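Pesticidal crystal protein Cry4Aa (Bacillus thuringiensis, PDB 2C9K) binds midgut epithelial cells of mosquito larvae and, as a pore-forming delta-endotoxin, promotes their colloid-osmotic lysis. Local coordinates at residues L286-S298 against A476-Q490. Sequence-based numbering, arbitrary orientation.
Sequences LTRRPHLFTWLDS and AVKANSLGTASKVVQ
With CG set anti to its carbonyl carbon (chi1 -64°) and the chain then extended, Leu292 splits its two methyls between different parts of 476-490: CD1 lies 4.1 Å from Leu482 CB and near the backbone of Ala479-Ser481, while CD2 crosses to Val488 CG2 at 3.9 Å. Val488 turns CG1 anti to its backbone N (chi1 176°), which lays this methyl along the His291 backbone and 3.6 Å from Pro290 CB. The one direct hydrogen bond between the two segments runs from Phe293 N to Val477 O (2.8 Å), bent at the hydrogen and tilted from the carbonyl plane. A modelled water between Phe293 O and Ala479 O may add a further link, doubtful in detail. Lys478, bent at chi2, chi3 and chi4, runs beside Phe293 with CD 3.9 Å from Phe293 CB; its NZ is held by a salt bridge to Glu258 and a hydrogen bond to Asp461 O. Within 286-298, Arg288 NH1 and NH2 both bond Thr294 OG1, with His291 CE1 over one guanidinium face; NH1 also pairs with Glu262. The contact joins the middle beta-prism domain, where strand 313-322 brings Tyr322 against Leu292, to the C-terminal beta-sandwich, whose strands 481-482 and 487-489 belong to different sheets.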
loop_
_atom_site.group_PDB
_atom_site.type_symbol
_atom_site.label_atom_id
_atom_site.label_comp_id
_atom_site.label_asym_id
_atom_site.label_seq_id
_atom_site.Cartn_x
_atom_site.Cartn_y
_atom_site.Cartn_z
ATOM N N LEU A 286 -14.381 12.828 1.265
ATOM C CA LEU A 286 -14.543 11.375 1.324
ATOM C C LEU A 286 -13.267 10.607 1.668
ATOM O O LEU A 286 -13.316 9.408 1.926
ATOM C CB LEU A 286 -15.136 10.852 0.008
ATOM C CG LEU A 286 -16.640 11.100 -0.185
ATOM C CD1 LEU A 286 -17.040 10.933 -1.647
ATOM C CD2 LEU A 286 -17.417 10.138 0.700
ATOM N N THR A 287 -12.128 11.291 1.677
ATOM C CA THR A 287 -10.863 10.637 1.993
ATOM C C THR A 287 -10.183 11.355 3.155
ATOM O O THR A 287 -10.679 12.375 3.614
ATOM C CB THR A 287 -9.933 10.602 0.760
ATOM O OG1 THR A 287 -9.723 11.932 0.265
ATOM C CG2 THR A 287 -10.556 9.749 -0.339
ATOM N N ARG A 288 -9.060 10.839 3.639
ATOM C CA ARG A 288 -8.394 11.479 4.765
ATOM C C ARG A 288 -7.109 12.176 4.368
ATOM O O ARG A 288 -6.327 11.641 3.589
ATOM C CB ARG A 288 -8.102 10.448 5.866
ATOM C CG ARG A 288 -9.354 9.793 6.435
ATOM C CD ARG A 288 -9.037 8.612 7.332
ATOM N NE ARG A 288 -8.345 8.998 8.555
ATOM C CZ ARG A 288 -7.688 8.145 9.335
ATOM N NH1 ARG A 288 -7.633 6.861 9.024
ATOM N NH2 ARG A 288 -7.064 8.579 10.417
ATOM N N ARG A 289 -6.891 13.372 4.906
ATOM C CA ARG A 289 -5.676 14.123 4.609
ATOM C C ARG A 289 -4.462 13.377 5.148
ATOM O O ARG A 289 -4.560 12.626 6.129
ATOM C CB ARG A 289 -5.750 15.515 5.230
ATOM C CG ARG A 289 -6.187 16.584 4.253
ATOM C CD ARG A 289 -7.288 17.450 4.831
ATOM N NE ARG A 289 -6.829 18.385 5.857
ATOM C CZ ARG A 289 -7.651 19.067 6.652
ATOM N NH1 ARG A 289 -8.968 18.913 6.540
ATOM N NH2 ARG A 289 -7.163 19.901 7.561
ATOM N N PRO A 290 -3.297 13.559 4.514
ATOM C CA PRO A 290 -2.108 12.857 5.008
ATOM C C PRO A 290 -2.046 12.932 6.528
ATOM O O PRO A 290 -2.201 13.997 7.108
ATOM C CB PRO A 290 -0.965 13.611 4.346
ATOM C CG PRO A 290 -1.567 14.046 3.051
ATOM C CD PRO A 290 -2.949 14.510 3.445
ATOM N N HIS A 291 -1.833 11.794 7.170
ATOM C CA HIS A 291 -1.766 11.745 8.624
ATOM C C HIS A 291 -0.815 10.649 9.084
ATOM O O HIS A 291 -0.274 9.901 8.264
ATOM C CB HIS A 291 -3.157 11.459 9.197
ATOM C CG HIS A 291 -3.731 10.143 8.764
ATOM N ND1 HIS A 291 -4.770 10.043 7.863
ATOM C CD2 HIS A 291 -3.419 8.873 9.115
ATOM C CE1 HIS A 291 -5.076 8.770 7.681
ATOM N NE2 HIS A 291 -4.272 8.041 8.429
ATOM N N LEU A 292 -0.616 10.570 10.400
ATOM C CA LEU A 292 0.220 9.531 11.007
ATOM C C LEU A 292 -0.682 8.304 11.053
ATOM O O LEU A 292 -1.869 8.417 11.350
ATOM C CB LEU A 292 0.623 9.907 12.434
ATOM C CG LEU A 292 1.504 11.138 12.652
ATOM C CD1 LEU A 292 1.713 11.355 14.158
ATOM C CD2 LEU A 292 2.840 10.949 11.922
ATOM N N PHE A 293 -0.130 7.136 10.759
ATOM C CA PHE A 293 -0.932 5.918 10.756
ATOM C C PHE A 293 -1.851 5.819 11.985
ATOM O O PHE A 293 -1.420 6.071 13.110
ATOM C CB PHE A 293 -0.016 4.694 10.695
ATOM C CG PHE A 293 -0.734 3.433 10.351
ATOM C CD1 PHE A 293 -0.956 3.091 9.032
ATOM C CD2 PHE A 293 -1.223 2.601 11.351
ATOM C CE1 PHE A 293 -1.658 1.932 8.714
ATOM C CE2 PHE A 293 -1.923 1.445 11.040
ATOM C CZ PHE A 293 -2.142 1.110 9.726
ATOM N N THR A 294 -3.118 5.468 11.773
ATOM C CA THR A 294 -4.050 5.331 12.900
ATOM C C THR A 294 -4.706 3.950 12.958
ATOM O O THR A 294 -4.897 3.289 11.936
ATOM C CB THR A 294 -5.205 6.391 12.870
ATOM O OG1 THR A 294 -6.043 6.172 11.729
ATOM C CG2 THR A 294 -4.652 7.795 12.830
ATOM N N TRP A 295 -5.047 3.524 14.169
ATOM C CA TRP A 295 -5.718 2.248 14.373
ATOM C C TRP A 295 -7.151 2.520 14.842
ATOM O O TRP A 295 -7.388 3.372 15.695
ATOM C CB TRP A 295 -4.964 1.416 15.401
ATOM C CG TRP A 295 -3.551 1.192 15.031
ATOM C CD1 TRP A 295 -2.474 1.965 15.370
ATOM C CD2 TRP A 295 -3.042 0.118 14.247
ATOM N NE1 TRP A 295 -1.320 1.427 14.849
ATOM C CE2 TRP A 295 -1.643 0.291 14.155
ATOM C CE3 TRP A 295 -3.631 -0.977 13.613
ATOM C CZ2 TRP A 295 -0.826 -0.593 13.455
ATOM C CZ3 TRP A 295 -2.817 -1.853 12.917
ATOM C CH2 TRP A 295 -1.428 -1.656 12.845
ATOM N N LEU A 296 -8.103 1.794 14.277
ATOM C CA LEU A 296 -9.507 1.987 14.604
ATOM C C LEU A 296 -9.918 1.392 15.938
ATOM O O LEU A 296 -10.024 0.176 16.057
ATOM C CB LEU A 296 -10.367 1.373 13.499
ATOM C CG LEU A 296 -11.871 1.624 13.573
ATOM C CD1 LEU A 296 -12.135 3.140 13.521
ATOM C CD2 LEU A 296 -12.561 0.904 12.418
ATOM N N ASP A 297 -10.166 2.240 16.935
ATOM C CA ASP A 297 -10.599 1.762 18.256
ATOM C C ASP A 297 -12.049 1.278 18.251
ATOM O O ASP A 297 -12.347 0.181 18.732
ATOM C CB ASP A 297 -10.464 2.858 19.315
ATOM C CG ASP A 297 -9.051 3.034 19.781
ATOM O OD1 ASP A 297 -8.338 2.015 19.825
ATOM O OD2 ASP A 297 -8.652 4.170 20.114
ATOM N N SER A 298 -12.948 2.102 17.714
ATOM C CA SER A 298 -14.360 1.735 17.662
ATOM C C SER A 298 -15.177 2.523 16.638
ATOM O O SER A 298 -14.794 3.616 16.226
ATOM C CB SER A 298 -14.994 1.910 19.046
ATOM O OG SER A 298 -14.905 3.258 19.485
ATOM N N ALA A 476 8.134 6.461 8.858
ATOM C CA ALA A 476 8.065 7.596 9.778
ATOM C C ALA A 476 6.627 7.941 10.189
ATOM O O ALA A 476 6.400 8.541 11.236
ATOM C CB ALA A 476 8.734 8.807 9.158
ATOM N N VAL A 477 5.654 7.560 9.375
ATOM C CA VAL A 477 4.275 7.849 9.718
ATOM C C VAL A 477 3.745 6.915 10.800
ATOM O O VAL A 477 2.610 7.089 11.256
ATOM C CB VAL A 477 3.338 7.775 8.481
ATOM C CG1 VAL A 477 3.620 8.945 7.543
ATOM C CG2 VAL A 477 3.527 6.450 7.759
ATOM N N LYS A 478 4.548 5.933 11.213
ATOM C CA LYS A 478 4.127 5.004 12.266
ATOM C C LYS A 478 4.393 5.631 13.629
ATOM O O LYS A 478 4.302 4.971 14.661
ATOM C CB LYS A 478 4.878 3.671 12.172
ATOM C CG LYS A 478 4.516 2.798 10.980
ATOM C CD LYS A 478 3.071 2.332 11.031
ATOM C CE LYS A 478 2.782 1.504 12.278
ATOM N NZ LYS A 478 3.675 0.320 12.388
ATOM N N ALA A 479 4.729 6.916 13.617
ATOM C CA ALA A 479 5.008 7.661 14.838
ATOM C C ALA A 479 3.690 8.055 15.492
ATOM O O ALA A 479 2.635 7.958 14.861
ATOM C CB ALA A 479 5.813 8.905 14.511
ATOM N N ASN A 480 3.751 8.500 16.749
ATOM C CA ASN A 480 2.547 8.901 17.464
ATOM C C ASN A 480 2.559 10.346 17.974
ATOM O O ASN A 480 1.644 10.767 18.687
ATOM C CB ASN A 480 2.281 7.943 18.628
ATOM C CG ASN A 480 3.502 7.739 19.516
ATOM O OD1 ASN A 480 4.332 8.640 19.670
ATOM N ND2 ASN A 480 3.604 6.554 20.125
ATOM N N SER A 481 3.588 11.105 17.608
ATOM C CA SER A 481 3.691 12.498 18.024
ATOM C C SER A 481 4.326 13.349 16.923
ATOM O O SER A 481 5.406 13.034 16.412
ATOM C CB SER A 481 4.515 12.616 19.306
ATOM O OG SER A 481 4.643 13.979 19.684
ATOM N N LEU A 482 3.663 14.442 16.571
ATOM C CA LEU A 482 4.153 15.307 15.511
ATOM C C LEU A 482 4.187 16.778 15.905
ATOM O O LEU A 482 3.164 17.360 16.261
ATOM C CB LEU A 482 3.263 15.125 14.288
ATOM C CG LEU A 482 3.565 15.941 13.040
ATOM C CD1 LEU A 482 4.821 15.415 12.358
ATOM C CD2 LEU A 482 2.354 15.862 12.110
ATOM N N GLY A 483 5.366 17.381 15.832
ATOM C CA GLY A 483 5.492 18.787 16.179
ATOM C C GLY A 483 4.562 19.692 15.378
ATOM O O GLY A 483 4.059 19.299 14.312
ATOM N N THR A 484 4.343 20.910 15.874
ATOM C CA THR A 484 3.454 21.849 15.196
ATOM C C THR A 484 4.001 22.396 13.886
ATOM O O THR A 484 3.242 22.647 12.964
ATOM C CB THR A 484 3.113 23.042 16.080
ATOM O OG1 THR A 484 2.766 22.582 17.385
ATOM C CG2 THR A 484 1.932 23.799 15.497
ATOM N N ALA A 485 5.308 22.593 13.802
ATOM C CA ALA A 485 5.901 23.115 12.576
ATOM C C ALA A 485 5.935 22.062 11.464
ATOM O O ALA A 485 5.983 22.395 10.276
ATOM C CB ALA A 485 7.311 23.620 12.853
ATOM N N SER A 486 5.904 20.792 11.855
ATOM C CA SER A 486 5.959 19.692 10.898
ATOM C C SER A 486 4.595 19.245 10.391
ATOM O O SER A 486 3.571 19.628 10.940
ATOM C CB SER A 486 6.679 18.512 11.537
ATOM O OG SER A 486 7.971 18.917 11.935
ATOM N N LYS A 487 4.583 18.437 9.339
ATOM C CA LYS A 487 3.325 17.951 8.799
ATOM C C LYS A 487 3.519 16.693 7.968
ATOM O O LYS A 487 4.622 16.385 7.529
ATOM C CB LYS A 487 2.650 19.039 7.956
ATOM C CG LYS A 487 3.403 19.443 6.700
ATOM C CD LYS A 487 2.631 20.510 5.931
ATOM C CE LYS A 487 3.322 20.907 4.633
ATOM N NZ LYS A 487 4.676 21.478 4.870
ATOM N N VAL A 488 2.440 15.952 7.769
ATOM C CA VAL A 488 2.506 14.735 6.975
ATOM C C VAL A 488 2.107 15.069 5.540
ATOM O O VAL A 488 1.009 15.558 5.303
ATOM C CB VAL A 488 1.538 13.645 7.510
ATOM C CG1 VAL A 488 1.570 12.431 6.593
ATOM C CG2 VAL A 488 1.911 13.248 8.937
ATOM N N VAL A 489 2.994 14.819 4.585
ATOM C CA VAL A 489 2.669 15.114 3.204
ATOM C C VAL A 489 2.454 13.851 2.414
ATOM O O VAL A 489 3.000 12.803 2.739
ATOM C CB VAL A 489 3.774 15.918 2.491
ATOM C CG1 VAL A 489 3.951 17.267 3.163
ATOM C CG2 VAL A 489 5.067 15.114 2.460
ATOM N N GLN A 490 1.639 13.976 1.376
ATOM C CA GLN A 490 1.308 12.897 0.463
ATOM C C GLN A 490 2.582 12.258 -0.097
ATOM O O GLN A 490 3.516 12.960 -0.491
ATOM C CB GLN A 490 0.481 13.484 -0.675
ATOM C CG GLN A 490 0.437 12.659 -1.916
ATOM C CD GLN A 490 -0.703 11.693 -1.896
ATOM O OE1 GLN A 490 -0.767 10.805 -1.046
ATOM N NE2 GLN A 490 -1.631 11.862 -2.834
HETATM O O HOH W 1 1.102 6.003 14.312
#